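Local coordinates for ABC transporter substrate-binding protein (Rhizobium radiobacter, PDB 6TFX) that binds the mannityl-opine mannopinic acid in the periplasm as the solute-binding component of an ABC transporter that probably imports it, at residues 302-307 with 444-449; 293-298 with 454-459. All coordinates share one frame; numbering follows the deposited sequence.

Contact 1. Residues 302-307 with 444-449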
ATOM      1  N   GLY A 302     -17.470  -6.547   0.025  1.00 16.12           N
ATOM      2  CA  GLY A 302     -17.611  -7.218  -1.265  1.00 15.08           C
ATOM      3  C   GLY A 302     -16.712  -8.437  -1.456  1.00 18.51           C
ATOM      4  O   GLY A 302     -16.791  -9.124  -2.482  1.00 17.58           O
ATOM      5  N   PHE A 303     -15.858  -8.738  -0.463  1.00 14.76           N
ATOM      6  CA  PHE A 303     -14.980  -9.913  -0.519  1.00 15.17           C
ATOM      7  C   PHE A 303     -15.803 -11.181  -0.755  1.00 18.77           C
ATOM      8  O   PHE A 303     -16.854 -11.357  -0.113  1.00 18.24           O
ATOM      9  CB  PHE A 303     -14.199 -10.027   0.800  1.00 16.40           C
ATOM     10  CG  PHE A 303     -13.311 -11.246   0.861  1.00 16.23           C
ATOM     11  CD1 PHE A 303     -12.174 -11.339   0.053  1.00 17.79           C
ATOM     12  CD2 PHE A 303     -13.625 -12.310   1.701  1.00 17.64           C
ATOM     13  CE1 PHE A 303     -11.357 -12.471   0.101  1.00 18.91           C
ATOM     14  CE2 PHE A 303     -12.799 -13.450   1.746  1.00 19.18           C
ATOM     15  CZ  PHE A 303     -11.676 -13.514   0.938  1.00 17.13           C
ATOM     16  N   ASP A 304     -15.316 -12.072  -1.637  1.00 17.01           N
ATOM     17  CA  ASP A 304     -15.990 -13.339  -1.948  1.00 16.53           C
ATOM     18  C   ASP A 304     -15.231 -14.482  -1.256  1.00 21.52           C
ATOM     19  O   ASP A 304     -14.177 -14.902  -1.752  1.00 22.19           O
ATOM     20  CB  ASP A 304     -16.018 -13.574  -3.466  1.00 18.12           C
ATOM     21  CG  ASP A 304     -16.876 -14.750  -3.898  1.00 24.47           C
ATOM     22  OD1 ASP A 304     -17.435 -15.468  -2.991  1.00 23.04           O
ATOM     23  OD2 ASP A 304     -17.023 -14.951  -5.117  1.00 23.25           O
ATOM     24  N   PRO A 305     -15.762 -15.049  -0.157  1.00 21.05           N
ATOM     25  CA  PRO A 305     -15.052 -16.179   0.480  1.00 21.45           C
ATOM     26  C   PRO A 305     -15.103 -17.456  -0.353  1.00 26.19           C
ATOM     27  O   PRO A 305     -14.431 -18.428  -0.003  1.00 29.18           O
ATOM     28  CB  PRO A 305     -15.794 -16.389   1.814  1.00 23.79           C
ATOM     29  CG  PRO A 305     -16.842 -15.303   1.914  1.00 28.87           C
ATOM     30  CD  PRO A 305     -17.020 -14.709   0.543  1.00 24.37           C
ATOM     31  N   ASP A 306     -15.900 -17.467  -1.432  1.00 21.72           N
ATOM     32  CA  ASP A 306     -16.104 -18.644  -2.277  1.00 22.62           C
ATOM     33  C   ASP A 306     -15.876 -18.317  -3.755  1.00 22.96           C
ATOM     34  O   ASP A 306     -16.636 -18.746  -4.618  1.00 22.61           O
ATOM     35  CB  ASP A 306     -17.514 -19.248  -1.994  1.00 27.45           C
ATOM     36  CG  ASP A 306     -17.868 -20.453  -2.832  1.00 51.73           C
ATOM     37  OD1 ASP A 306     -17.057 -21.415  -2.864  1.00 53.11           O
ATOM     38  OD2 ASP A 306     -18.944 -20.429  -3.486  1.00 63.86           O
ATOM     39  N   ALA A 307     -14.757 -17.605  -4.059  1.00 19.68           N
ATOM     40  CA  ALA A 307     -14.441 -17.179  -5.429  1.00 18.83           C
ATOM     41  C   ALA A 307     -14.040 -18.313  -6.367  1.00 22.88           C
ATOM     42  O   ALA A 307     -14.033 -18.096  -7.566  1.00 21.96           O
ATOM     43  CB  ALA A 307     -13.362 -16.103  -5.424  1.00 19.15           C
ATOM     44  N   ALA A 444     -17.228 -10.400 -10.196  1.00 14.84           N
ATOM     45  CA  ALA A 444     -15.926  -9.980 -10.757  1.00 16.17           C
ATOM     46  C   ALA A 444     -14.812 -10.901 -10.211  1.00 17.18           C
ATOM     47  O   ALA A 444     -13.992 -11.392 -10.980  1.00 16.89           O
ATOM     48  CB  ALA A 444     -15.645  -8.533 -10.383  1.00 16.69           C
ATOM     49  N   GLN A 445     -14.805 -11.169  -8.899  1.00 14.51           N
ATOM     50  CA  GLN A 445     -13.757 -12.035  -8.330  1.00 14.80           C
ATOM     51  C   GLN A 445     -13.796 -13.441  -8.930  1.00 16.33           C
ATOM     52  O   GLN A 445     -12.749 -13.983  -9.278  1.00 16.33           O
ATOM     53  CB  GLN A 445     -13.886 -12.091  -6.804  1.00 14.42           C
ATOM     54  CG  GLN A 445     -13.500 -10.744  -6.170  1.00 17.80           C
ATOM     55  CD  GLN A 445     -14.041 -10.625  -4.762  1.00 19.66           C
ATOM     56  OE1 GLN A 445     -13.522 -11.235  -3.830  1.00 15.65           O
ATOM     57  NE2 GLN A 445     -15.108  -9.839  -4.601  1.00 17.03           N
ATOM     58  N   LYS A 446     -15.014 -14.024  -9.073  1.00 14.51           N
ATOM     59  CA  LYS A 446     -15.170 -15.369  -9.649  1.00 14.56           C
ATOM     60  C   LYS A 446     -14.620 -15.413 -11.076  1.00 18.04           C
ATOM     61  O   LYS A 446     -13.966 -16.399 -11.465  1.00 19.30           O
ATOM     62  CB  LYS A 446     -16.640 -15.791  -9.637  1.00 16.69           C
ATOM     63  CG  LYS A 446     -17.138 -16.121  -8.234  1.00 20.78           C
ATOM     64  CD  LYS A 446     -18.510 -16.767  -8.314  1.00 23.22           C
ATOM     65  CE  LYS A 446     -18.939 -17.344  -6.980  1.00 28.55           C
ATOM     66  NZ  LYS A 446     -19.251 -16.273  -6.011  1.00 27.88           N
ATOM     67  N   LEU A 447     -14.865 -14.347 -11.860  1.00 15.44           N
ATOM     68  CA  LEU A 447     -14.372 -14.316 -13.238  1.00 16.51           C
ATOM     69  C   LEU A 447     -12.863 -14.220 -13.272  1.00 18.76           C
ATOM     70  O   LEU A 447     -12.224 -14.833 -14.129  1.00 18.04           O
ATOM     71  CB  LEU A 447     -14.956 -13.102 -13.974  1.00 17.20           C
ATOM     72  CG  LEU A 447     -16.450 -13.186 -14.305  1.00 21.51           C
ATOM     73  CD1 LEU A 447     -17.014 -11.814 -14.641  1.00 22.35           C
ATOM     74  CD2 LEU A 447     -16.713 -14.169 -15.443  1.00 24.00           C
ATOM     75  N   ILE A 448     -12.283 -13.396 -12.382  1.00 13.87           N
ATOM     76  CA  ILE A 448     -10.807 -13.221 -12.407  1.00 13.98           C
ATOM     77  C   ILE A 448     -10.124 -14.522 -11.943  1.00 17.43           C
ATOM     78  O   ILE A 448      -9.113 -14.946 -12.519  1.00 17.16           O
ATOM     79  CB  ILE A 448     -10.412 -12.024 -11.511  1.00 16.35           C
ATOM     80  CG1 ILE A 448     -11.054 -10.702 -12.056  1.00 16.87           C
ATOM     81  CG2 ILE A 448      -8.871 -11.916 -11.370  1.00 14.75           C
ATOM     82  CD1 ILE A 448     -11.171  -9.584 -11.026  1.00 20.13           C
ATOM     83  N   VAL A 449     -10.677 -15.149 -10.894  1.00 14.77           N
ATOM     84  CA  VAL A 449     -10.135 -16.412 -10.388  1.00 15.02           C
ATOM     85  C   VAL A 449     -10.229 -17.506 -11.463  1.00 17.80           C
ATOM     86  O   VAL A 449      -9.239 -18.223 -11.701  1.00 18.35           O
ATOM     87  CB  VAL A 449     -10.890 -16.850  -9.103  1.00 18.16           C
ATOM     88  CG1 VAL A 449     -10.579 -18.305  -8.741  1.00 19.11           C
ATOM     89  CG2 VAL A 449     -10.532 -15.931  -7.943  1.00 18.29           C
TER
HETATM   90  O   HOH W   1     -14.282 -18.906 -10.035  1.00 26.45           O
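Ala307 and Lys446 bring the two backbones closest, their CA atoms 4.6 Å apart, where the irregular 302-307 segment runs past a side of helix 434-450. Gln445 reaches from the helix into the loop with its chain extended beyond CG, and its amide reads two successive peptide groups. NE2 donates to Gly302 O at 2.8 Å; the acceptor lies in the amide plane of Gln445, while the donor stands above the plane of the Gly302 carbonyl. Gln445 OE1 accepts from Asp304 N at 3.0 Å, with the donor tilted 28° from the side-chain carbonyl plane. The bonds fix which end of the amide is oxygen, as do Ser294 OG, bonded to OE1, and Trp441 O, to which NE2 also donates.

Asp304 carries the charged half. Its CG lies anti to the backbone N (chi1 -171°), and OD2 takes Lys446 NZ on its syn side in a salt bridge of 2.7 Å; the two side chains cross at about a right angle. A bend at the last lysine torsion (chi4 71°) places NZ beside Asp304 OD2, and Lys446 CE lies 3.6 Å from Asp306 O. OD1 meanwhile accepts from Asp306 N in an Asx turn. Beyond the charges, Ala307 CB packs on Val449 CG2 at 3.8 Å, and a water donates to both Ala307 O and Lys446 O. The loop is thus held by the two hydrogen bonds of a buried glutamine amide and by an ion pair whose lysine is exposed; the Asx turn would keep the aspartate oriented toward that charge.

Contact 2. Residues 293-298 with 454-459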
ATOM      1  N   PRO A 293      -9.105 -16.933   0.043  1.00 16.44           N
ATOM      2  CA  PRO A 293      -9.843 -17.622  -1.025  1.00 16.90           C
ATOM      3  C   PRO A 293     -10.390 -16.723  -2.140  1.00 19.47           C
ATOM      4  O   PRO A 293     -11.403 -17.082  -2.761  1.00 18.63           O
ATOM      5  CB  PRO A 293     -10.967 -18.330  -0.267  1.00 19.06           C
ATOM      6  CG  PRO A 293     -11.291 -17.364   0.865  1.00 21.85           C
ATOM      7  CD  PRO A 293      -9.921 -16.814   1.278  1.00 17.68           C
ATOM      8  N   SER A 294      -9.722 -15.599  -2.445  1.00 15.36           N
ATOM      9  CA  SER A 294     -10.119 -14.717  -3.544  1.00 13.56           C
ATOM     10  C   SER A 294      -8.940 -13.862  -3.957  1.00 15.77           C
ATOM     11  O   SER A 294      -7.815 -14.044  -3.435  1.00 16.31           O
ATOM     12  CB  SER A 294     -11.342 -13.864  -3.190  1.00 16.32           C
ATOM     13  OG  SER A 294     -11.854 -13.267  -4.380  1.00 15.68           O
ATOM     14  N   VAL A 295      -9.177 -12.923  -4.880  1.00 12.83           N
ATOM     15  CA  VAL A 295      -8.134 -12.111  -5.473  1.00 13.27           C
ATOM     16  C   VAL A 295      -8.082 -10.676  -4.944  1.00 14.84           C
ATOM     17  O   VAL A 295      -7.389  -9.831  -5.517  1.00 14.15           O
ATOM     18  CB  VAL A 295      -8.245 -12.148  -7.018  1.00 16.84           C
ATOM     19  CG1 VAL A 295      -7.913 -13.546  -7.550  1.00 17.46           C
ATOM     20  CG2 VAL A 295      -9.642 -11.696  -7.479  1.00 16.25           C
ATOM     21  N   ILE A 296      -8.779 -10.416  -3.839  1.00 13.31           N
ATOM     22  CA  ILE A 296      -8.740  -9.157  -3.112  1.00 13.81           C
ATOM     23  C   ILE A 296      -8.581  -9.494  -1.625  1.00 15.86           C
ATOM     24  O   ILE A 296      -8.953 -10.596  -1.209  1.00 15.52           O
ATOM     25  CB  ILE A 296      -9.962  -8.243  -3.389  1.00 15.33           C
ATOM     26  CG1 ILE A 296     -11.238  -8.742  -2.665  1.00 15.64           C
ATOM     27  CG2 ILE A 296     -10.177  -8.040  -4.907  1.00 16.12           C
ATOM     28  CD1 ILE A 296     -12.426  -7.798  -2.886  1.00 16.94           C
ATOM     29  N   PRO A 297      -8.028  -8.574  -0.812  1.00 15.72           N
ATOM     30  CA  PRO A 297      -7.821  -8.893   0.621  1.00 15.56           C
ATOM     31  C   PRO A 297      -9.134  -9.209   1.346  1.00 18.07           C
ATOM     32  O   PRO A 297     -10.192  -8.681   0.987  1.00 17.50           O
ATOM     33  CB  PRO A 297      -7.155  -7.634   1.177  1.00 16.88           C
ATOM     34  CG  PRO A 297      -6.436  -7.020  -0.033  1.00 18.78           C
ATOM     35  CD  PRO A 297      -7.470  -7.244  -1.152  1.00 16.23           C
ATOM     36  N   SER A 298      -9.067 -10.079   2.367  1.00 14.88           N
ATOM     37  CA  SER A 298     -10.290 -10.550   3.047  1.00 15.79           C
ATOM     38  C   SER A 298     -11.065  -9.419   3.706  1.00 18.88           C
ATOM     39  O   SER A 298     -12.292  -9.513   3.850  1.00 20.66           O
ATOM     40  CB  SER A 298      -9.974 -11.654   4.050  1.00 17.44           C
ATOM     41  OG  SER A 298      -9.180 -11.123   5.097  1.00 22.73           O
ATOM     42  N   ALA A 454      -4.837 -14.082 -11.960  1.00 15.94           N
ATOM     43  CA  ALA A 454      -3.981 -13.939 -10.798  1.00 16.80           C
ATOM     44  C   ALA A 454      -4.267 -15.101  -9.883  1.00 19.42           C
ATOM     45  O   ALA A 454      -5.389 -15.635  -9.893  1.00 18.11           O
ATOM     46  CB  ALA A 454      -4.248 -12.624 -10.081  1.00 18.26           C
ATOM     47  N   ILE A 455      -3.242 -15.525  -9.154  1.00 14.34           N
ATOM     48  CA  ILE A 455      -3.336 -16.642  -8.210  1.00 13.74           C
ATOM     49  C   ILE A 455      -3.061 -16.069  -6.837  1.00 15.78           C
ATOM     50  O   ILE A 455      -1.971 -15.561  -6.576  1.00 15.74           O
ATOM     51  CB  ILE A 455      -2.320 -17.761  -8.555  1.00 16.72           C
ATOM     52  CG1 ILE A 455      -2.497 -18.267 -10.005  1.00 17.65           C
ATOM     53  CG2 ILE A 455      -2.464 -18.896  -7.517  1.00 18.98           C
ATOM     54  CD1 ILE A 455      -1.241 -18.987 -10.510  1.00 18.77           C
ATOM     55  N   PRO A 456      -4.040 -16.140  -5.932  1.00 15.17           N
ATOM     56  CA  PRO A 456      -3.816 -15.570  -4.600  1.00 15.56           C
ATOM     57  C   PRO A 456      -2.928 -16.454  -3.765  1.00 19.62           C
ATOM     58  O   PRO A 456      -2.962 -17.696  -3.869  1.00 18.92           O
ATOM     59  CB  PRO A 456      -5.213 -15.523  -3.980  1.00 18.12           C
ATOM     60  CG  PRO A 456      -5.992 -16.549  -4.708  1.00 21.68           C
ATOM     61  CD  PRO A 456      -5.406 -16.680  -6.094  1.00 18.00           C
ATOM     62  N   LEU A 457      -2.127 -15.808  -2.934  1.00 16.79           N
ATOM     63  CA  LEU A 457      -1.270 -16.555  -2.034  1.00 17.74           C
ATOM     64  C   LEU A 457      -1.778 -16.242  -0.644  1.00 20.77           C
ATOM     65  O   LEU A 457      -2.952 -16.469  -0.370  1.00 20.50           O
ATOM     66  CB  LEU A 457       0.207 -16.176  -2.257  1.00 18.52           C
ATOM     67  CG  LEU A 457       0.668 -16.283  -3.725  1.00 23.82           C
ATOM     68  CD1 LEU A 457       2.037 -15.809  -3.874  1.00 24.66           C
ATOM     69  CD2 LEU A 457       0.528 -17.689  -4.230  1.00 28.57           C
ATOM     70  N   THR A 458      -0.927 -15.719   0.215  1.00 15.51           N
ATOM     71  CA  THR A 458      -1.330 -15.362   1.570  1.00 14.76           C
ATOM     72  C   THR A 458      -1.467 -13.839   1.661  1.00 17.78           C
ATOM     73  O   THR A 458      -0.918 -13.113   0.819  1.00 16.38           O
ATOM     74  CB  THR A 458      -0.209 -15.782   2.539  1.00 19.47           C
ATOM     75  OG1 THR A 458       1.044 -15.281   2.026  1.00 17.57           O
ATOM     76  CG2 THR A 458      -0.157 -17.290   2.745  1.00 19.67           C
ATOM     77  N   GLU A 459      -2.137 -13.354   2.730  1.00 15.31           N
ATOM     78  CA  GLU A 459      -2.132 -11.942   3.080  1.00 13.91           C
ATOM     79  C   GLU A 459      -1.385 -11.907   4.419  1.00 16.91           C
ATOM     80  O   GLU A 459      -1.492 -12.873   5.203  1.00 16.70           O
ATOM     81  CB  GLU A 459      -3.538 -11.311   3.175  1.00 14.79           C
ATOM     82  CG  GLU A 459      -4.438 -11.904   4.240  1.00 19.44           C
ATOM     83  CD  GLU A 459      -5.875 -11.417   4.199  1.00 27.83           C
ATOM     84  OE1 GLU A 459      -6.220 -10.622   3.296  1.00 20.24           O
ATOM     85  OE2 GLU A 459      -6.670 -11.875   5.051  1.00 27.33           O
TER
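This is a buried contact between the loop following strand 289-291 and the start of strand 454-467 in the mixed sheet, tied by a carboxylate at one end and by apolar contacts at the other. Glu459 OE1 accepts from Ser298 N at 3.0 Å in a nearly straight bond (166°), and OE2 accepts from Ser298 OG at 2.6 Å; each oxygen uses its syn lone pair, making a two-pronged grip on one residue. With Glu459 CG between its own backbone N and carbonyl carbon (chi1 62°), the chain extended beyond it carries the carboxylate to Ser298. Pro297 CB flanks the same carboxylate, 3.8 Å from Glu459 OE1.

Toward the beginning of the strand, the CB-CG edge of the Pro456 ring points at the loop backbone, with CB 3.0 Å from Ser294 O. Val295 CG1 is 4.3 Å from Pro456 CD, a loose apolar contact. Tyr395 of helix 392-400 packs on Pro297, while Ile448 and Val449 of helix 434-450 touch Val295. The buried glutamate has both oxygens supplied with donors, which would stabilise its negative charge and fix the plane of its carboxylate; the Glu459 side chain lies about 8 Å from the bound opine.

Both contacts involve the connection between strand 289-291 and helix 314-323, and contact 1 is nested within the chain loop that contact 2 closes. Their other partners, helix 434-450 and strand 454-467, are consecutive in the chain, with the magnesium-binding Cys453 between them. The centres lie 9 Å apart, and the two contacts also touch directly, Asp304 O of contact 1 packing 3.3 Å from Ser294 CB of contact 2. Although both are largely buried, contact 1 lies farther from the chain centre and ends in an exposed lysine and a water bridge. Contact 2, nearer the ligand, has no ion pair across it: its carboxylate is met by neutral donors.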